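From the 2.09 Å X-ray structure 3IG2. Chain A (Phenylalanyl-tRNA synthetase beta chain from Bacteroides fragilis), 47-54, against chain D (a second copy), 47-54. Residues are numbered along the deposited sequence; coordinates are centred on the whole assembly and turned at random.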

ATOM      1  N   LEU A  47      12.940 -28.004 -12.324  1.00 14.82           N
ATOM      2  CA  LEU A  47      13.934 -26.944 -12.248  1.00 14.73           C
ATOM      3  C   LEU A  47      14.363 -26.580 -13.649  1.00 15.04           C
ATOM      4  O   LEU A  47      14.507 -27.456 -14.509  1.00 14.28           O
ATOM      5  CB  LEU A  47      15.167 -27.417 -11.485  1.00 14.75           C
ATOM      6  CG  LEU A  47      15.122 -27.494  -9.969  1.00 15.71           C
ATOM      7  CD1 LEU A  47      16.428 -28.113  -9.513  1.00 17.39           C
ATOM      8  CD2 LEU A  47      14.935 -26.106  -9.401  1.00 14.81           C
ATOM      9  N   VAL A  48      14.551 -25.281 -13.873  1.00 14.91           N
ATOM     10  CA  VAL A  48      15.176 -24.784 -15.091  1.00 13.83           C
ATOM     11  C   VAL A  48      16.686 -24.807 -14.887  1.00 13.96           C
ATOM     12  O   VAL A  48      17.273 -23.879 -14.282  1.00 14.60           O
ATOM     13  CB  VAL A  48      14.726 -23.351 -15.347  1.00 14.54           C
ATOM     14  CG1 VAL A  48      15.488 -22.772 -16.539  1.00 14.76           C
ATOM     15  CG2 VAL A  48      13.207 -23.297 -15.583  1.00 13.06           C
HETATM   16  N   MSE A  49      17.322 -25.872 -15.324  1.00 13.44           N
HETATM   17  CA  MSE A  49      18.754 -26.020 -15.114  1.00 13.86           C
HETATM   18  C   MSE A  49      19.564 -25.173 -16.104  1.00 13.76           C
HETATM   19  O   MSE A  49      19.105 -24.872 -17.179  1.00 13.69           O
HETATM   20  CB  MSE A  49      19.153 -27.488 -15.262  1.00 14.41           C
HETATM   21  CG  MSE A  49      18.347 -28.445 -14.410  1.00 14.28           C
HETATM   22 SE   MSE A  49      18.870 -28.311 -12.566  1.00 15.14          SE
HETATM   23  CE  MSE A  49      20.804 -28.391 -12.819  1.00 16.19           C
ATOM     24  N   LEU A  50      20.772 -24.800 -15.715  1.00 13.79           N
ATOM     25  CA  LEU A  50      21.721 -24.124 -16.606  1.00 14.07           C
ATOM     26  C   LEU A  50      22.521 -25.147 -17.409  1.00 14.18           C
ATOM     27  O   LEU A  50      22.758 -26.262 -16.964  1.00 13.23           O
ATOM     28  CB  LEU A  50      22.728 -23.311 -15.784  1.00 13.66           C
ATOM     29  CG  LEU A  50      22.465 -21.874 -15.319  1.00 15.48           C
ATOM     30  CD1 LEU A  50      21.023 -21.393 -15.416  1.00 14.50           C
ATOM     31  CD2 LEU A  50      23.065 -21.577 -13.967  1.00 15.67           C
ATOM     32  N   LEU A  51      22.947 -24.717 -18.591  1.00 14.15           N
ATOM     33  CA  LEU A  51      23.828 -25.474 -19.433  1.00 14.89           C
ATOM     34  C   LEU A  51      25.145 -25.665 -18.682  1.00 14.69           C
ATOM     35  O   LEU A  51      25.630 -24.763 -17.998  1.00 15.21           O
ATOM     36  CB  LEU A  51      24.024 -24.724 -20.750  1.00 14.82           C
ATOM     37  CG  LEU A  51      24.758 -25.445 -21.877  1.00 15.43           C
ATOM     38  CD1 LEU A  51      23.806 -26.341 -22.660  1.00 15.20           C
ATOM     39  CD2 LEU A  51      25.431 -24.424 -22.803  1.00 15.56           C
ATOM     40  N   ASN A  52      25.712 -26.855 -18.782  1.00 14.89           N
ATOM     41  CA  ASN A  52      26.926 -27.192 -17.982  1.00 14.72           C
ATOM     42  C   ASN A  52      26.735 -26.944 -16.470  1.00 14.27           C
ATOM     43  O   ASN A  52      27.505 -26.188 -15.832  1.00 14.01           O
ATOM     44  CB  ASN A  52      28.166 -26.454 -18.498  1.00 14.73           C
ATOM     45  CG  ASN A  52      28.470 -26.781 -19.933  1.00 16.84           C
ATOM     46  OD1 ASN A  52      28.931 -25.927 -20.695  1.00 21.15           O
ATOM     47  ND2 ASN A  52      28.186 -28.012 -20.328  1.00 17.47           N
ATOM     48  N   PRO A  53      25.725 -27.595 -15.888  1.00 13.65           N
ATOM     49  CA  PRO A  53      25.442 -27.329 -14.485  1.00 14.26           C
ATOM     50  C   PRO A  53      26.591 -27.664 -13.541  1.00 14.14           C
ATOM     51  O   PRO A  53      26.609 -27.139 -12.448  1.00 15.30           O
ATOM     52  CB  PRO A  53      24.222 -28.204 -14.175  1.00 13.85           C
ATOM     53  CG  PRO A  53      24.014 -29.077 -15.331  1.00 15.15           C
ATOM     54  CD  PRO A  53      24.940 -28.710 -16.442  1.00 13.52           C
ATOM     55  N   LEU A  54      27.537 -28.503 -13.952  1.00 13.80           N
ATOM     56  CA  LEU A  54      28.686 -28.869 -13.079  1.00 14.32           C
ATOM     57  C   LEU A  54      29.753 -27.798 -13.029  1.00 14.76           C
ATOM     58  O   LEU A  54      30.639 -27.831 -12.156  1.00 14.86           O
ATOM     59  CB  LEU A  54      29.340 -30.192 -13.506  1.00 14.14           C
ATOM     60  CG  LEU A  54      28.502 -31.449 -13.268  1.00 14.68           C
ATOM     61  CD1 LEU A  54      29.314 -32.676 -13.656  1.00 17.65           C
ATOM     62  CD2 LEU A  54      28.073 -31.533 -11.805  1.00 15.87           C
TER
ATOM     63  N   LEU D  47      26.598 -15.539 -22.575  1.00 14.49           N
ATOM     64  CA  LEU D  47      25.193 -15.827 -22.272  1.00 14.15           C
ATOM     65  C   LEU D  47      25.057 -16.903 -21.210  1.00 14.38           C
ATOM     66  O   LEU D  47      25.774 -17.918 -21.229  1.00 13.91           O
ATOM     67  CB  LEU D  47      24.422 -16.299 -23.516  1.00 14.11           C
ATOM     68  CG  LEU D  47      23.858 -15.291 -24.501  1.00 12.95           C
ATOM     69  CD1 LEU D  47      23.171 -15.994 -25.669  1.00 12.96           C
ATOM     70  CD2 LEU D  47      22.907 -14.306 -23.847  1.00 10.44           C
ATOM     71  N   VAL D  48      24.109 -16.684 -20.299  1.00 14.24           N
ATOM     72  CA  VAL D  48      23.703 -17.705 -19.338  1.00 13.22           C
ATOM     73  C   VAL D  48      22.677 -18.566 -20.042  1.00 13.23           C
ATOM     74  O   VAL D  48      21.508 -18.204 -20.163  1.00 13.54           O
ATOM     75  CB  VAL D  48      23.142 -17.087 -18.059  1.00 13.32           C
ATOM     76  CG1 VAL D  48      22.642 -18.171 -17.096  1.00 12.51           C
ATOM     77  CG2 VAL D  48      24.208 -16.217 -17.380  1.00 12.25           C
HETATM   78  N   MSE D  49      23.152 -19.695 -20.548  1.00 13.31           N
HETATM   79  CA  MSE D  49      22.377 -20.590 -21.401  1.00 13.66           C
HETATM   80  C   MSE D  49      21.664 -21.568 -20.492  1.00 14.18           C
HETATM   81  O   MSE D  49      22.163 -21.890 -19.413  1.00 13.64           O
HETATM   82  CB  MSE D  49      23.311 -21.403 -22.324  1.00 13.25           C
HETATM   83  CG  MSE D  49      24.078 -20.610 -23.348  1.00 13.58           C
HETATM   84 SE   MSE D  49      22.913 -19.708 -24.633  1.00 15.38          SE
HETATM   85  CE  MSE D  49      21.822 -21.188 -25.227  1.00 15.35           C
ATOM     86  N   LEU D  50      20.537 -22.083 -20.971  1.00 14.18           N
ATOM     87  CA  LEU D  50      19.743 -23.045 -20.242  1.00 14.25           C
ATOM     88  C   LEU D  50      19.966 -24.438 -20.823  1.00 14.57           C
ATOM     89  O   LEU D  50      20.500 -24.571 -21.921  1.00 14.24           O
ATOM     90  CB  LEU D  50      18.275 -22.647 -20.326  1.00 14.65           C
ATOM     91  CG  LEU D  50      17.711 -21.646 -19.308  1.00 16.41           C
ATOM     92  CD1 LEU D  50      18.738 -20.860 -18.492  1.00 15.52           C
ATOM     93  CD2 LEU D  50      16.657 -20.746 -19.883  1.00 15.32           C
ATOM     94  N   LEU D  51      19.585 -25.465 -20.061  1.00 14.51           N
ATOM     95  CA  LEU D  51      19.741 -26.865 -20.464  1.00 15.00           C
ATOM     96  C   LEU D  51      18.905 -27.238 -21.701  1.00 14.88           C
ATOM     97  O   LEU D  51      17.793 -26.726 -21.875  1.00 14.86           O
ATOM     98  CB  LEU D  51      19.366 -27.765 -19.299  1.00 14.81           C
ATOM     99  CG  LEU D  51      19.878 -29.194 -19.316  1.00 15.75           C
ATOM    100  CD1 LEU D  51      21.290 -29.264 -18.721  1.00 15.72           C
ATOM    101  CD2 LEU D  51      18.892 -30.075 -18.541  1.00 15.77           C
ATOM    102  N   ASN D  52      19.438 -28.146 -22.531  1.00 14.67           N
ATOM    103  CA  ASN D  52      18.823 -28.544 -23.810  1.00 14.45           C
ATOM    104  C   ASN D  52      18.278 -27.334 -24.573  1.00 13.76           C
ATOM    105  O   ASN D  52      17.080 -27.234 -24.794  1.00 13.48           O
ATOM    106  CB  ASN D  52      17.709 -29.588 -23.612  1.00 14.80           C
ATOM    107  CG  ASN D  52      18.187 -30.861 -22.907  1.00 16.70           C
ATOM    108  OD1 ASN D  52      19.157 -31.498 -23.326  1.00 18.69           O
ATOM    109  ND2 ASN D  52      17.465 -31.264 -21.855  1.00 16.36           N
ATOM    110  N   PRO D  53      19.162 -26.393 -24.951  1.00 13.72           N
ATOM    111  CA  PRO D  53      18.751 -25.116 -25.539  1.00 13.87           C
ATOM    112  C   PRO D  53      18.243 -25.203 -26.981  1.00 14.09           C
ATOM    113  O   PRO D  53      17.633 -24.247 -27.465  1.00 13.32           O
ATOM    114  CB  PRO D  53      20.035 -24.284 -25.512  1.00 14.65           C
ATOM    115  CG  PRO D  53      21.148 -25.278 -25.531  1.00 13.26           C
ATOM    116  CD  PRO D  53      20.630 -26.514 -24.842  1.00 13.44           C
ATOM    117  N   LEU D  54      18.514 -26.327 -27.647  1.00 14.56           N
ATOM    118  CA  LEU D  54      18.019 -26.607 -28.998  1.00 15.33           C
ATOM    119  C   LEU D  54      16.520 -26.884 -29.028  1.00 15.92           C
ATOM    120  O   LEU D  54      15.856 -26.621 -30.024  1.00 16.04           O
ATOM    121  CB  LEU D  54      18.753 -27.813 -29.608  1.00 15.05           C
ATOM    122  CG  LEU D  54      20.233 -27.671 -29.993  1.00 14.63           C
ATOM    123  CD1 LEU D  54      20.808 -28.988 -30.518  1.00 13.48           C
ATOM    124  CD2 LEU D  54      20.451 -26.526 -30.998  1.00 15.16           C
TER

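A short backbone bridge between two copies of a protein may carry few hydrogen bonds while apolar side chains pack around it. The meeting of residues 47–54 of two copies of the phenylalanyl-tRNA synthetase beta chain illustrates the principle well. All the side chains that touch across this contact are apolar, and the polar bonding is left to the main chain.

At the apolar centre lie L50(A) and L50(D), each buried in the assembly. Their CA-to-CB bonds point away from the opposing stretch overall, yet the side chains still meet, with CD1 of L50(A) 3.9 Å from CD1 of L50(D). Both adopt the same conformation, chi1 in the m well and chi2 near 14°, between the usual wells. Each leucine also packs against a buried valine of the partner chain. CG1 of V48(A) lies 3.7 Å from CG of L50(D), and in the reciprocal contact CD1 of L50(A) lies 4.0 Å from CG1 of V48(D). Two valines and two leucines thus form one continuous apolar cluster, held by dispersion and by the exclusion of water; the slightly different distances show that the two halves are similar without being identical.

Moving outward, the next layer pairs M49(A) with L51(D) and M49(D) with L51(A). M49(A) and M49(D) are modelled as selenomethionine, and their contribution here begins close to the backbone: CB of M49(A) is 4.1 Å from CB of L51(D), while CB of M49(D) is 3.7 Å from CD2 of L51(A). In both copies the end of the selenomethionine side chain leads away from the partner stretch, so the selenium is not what makes this contact. L51(A) and L51(D), with chi1 t and chi2 p, reach further along the partner chain to its proline. CD1 of L51(A) comes within 3.9 Å of CD of P53(D), and the matching approach, from CD1 of L51(D) to CD of P53(A), is looser at 4.3 Å. L51(A) and L51(D) have the largest area covered by the opposing stretch in their respective chains, out of 439 Å² buried in all.

The polar part of the contact belongs to the backbone. The backbones meet in a single beta bridge at L50(A) and L50(D), whose CA atoms are 4.3 Å apart, with the reciprocal hydrogen bonds of an antiparallel pair. Two hydrogen bonds flank this pair: N of L51(D) donates to O of M49(A) at 3.0 Å, and N of L51(A) donates to O of M49(D), also at 3.0 Å. The N-H...O angles, 157° and 173°, make the second the straighter. Each chain gives the N of L51 as donor and the O of M49 as acceptor, one residue after and one before L50, so the two bonds are reciprocal.

The contact is not continuous to the end of the stretch: N52(A) and N52(D) point away, and L54(A) and L54(D), beyond the prolines, are out of reach. Two backbone bonds and an apolar cluster together make up the pairing of these stretches.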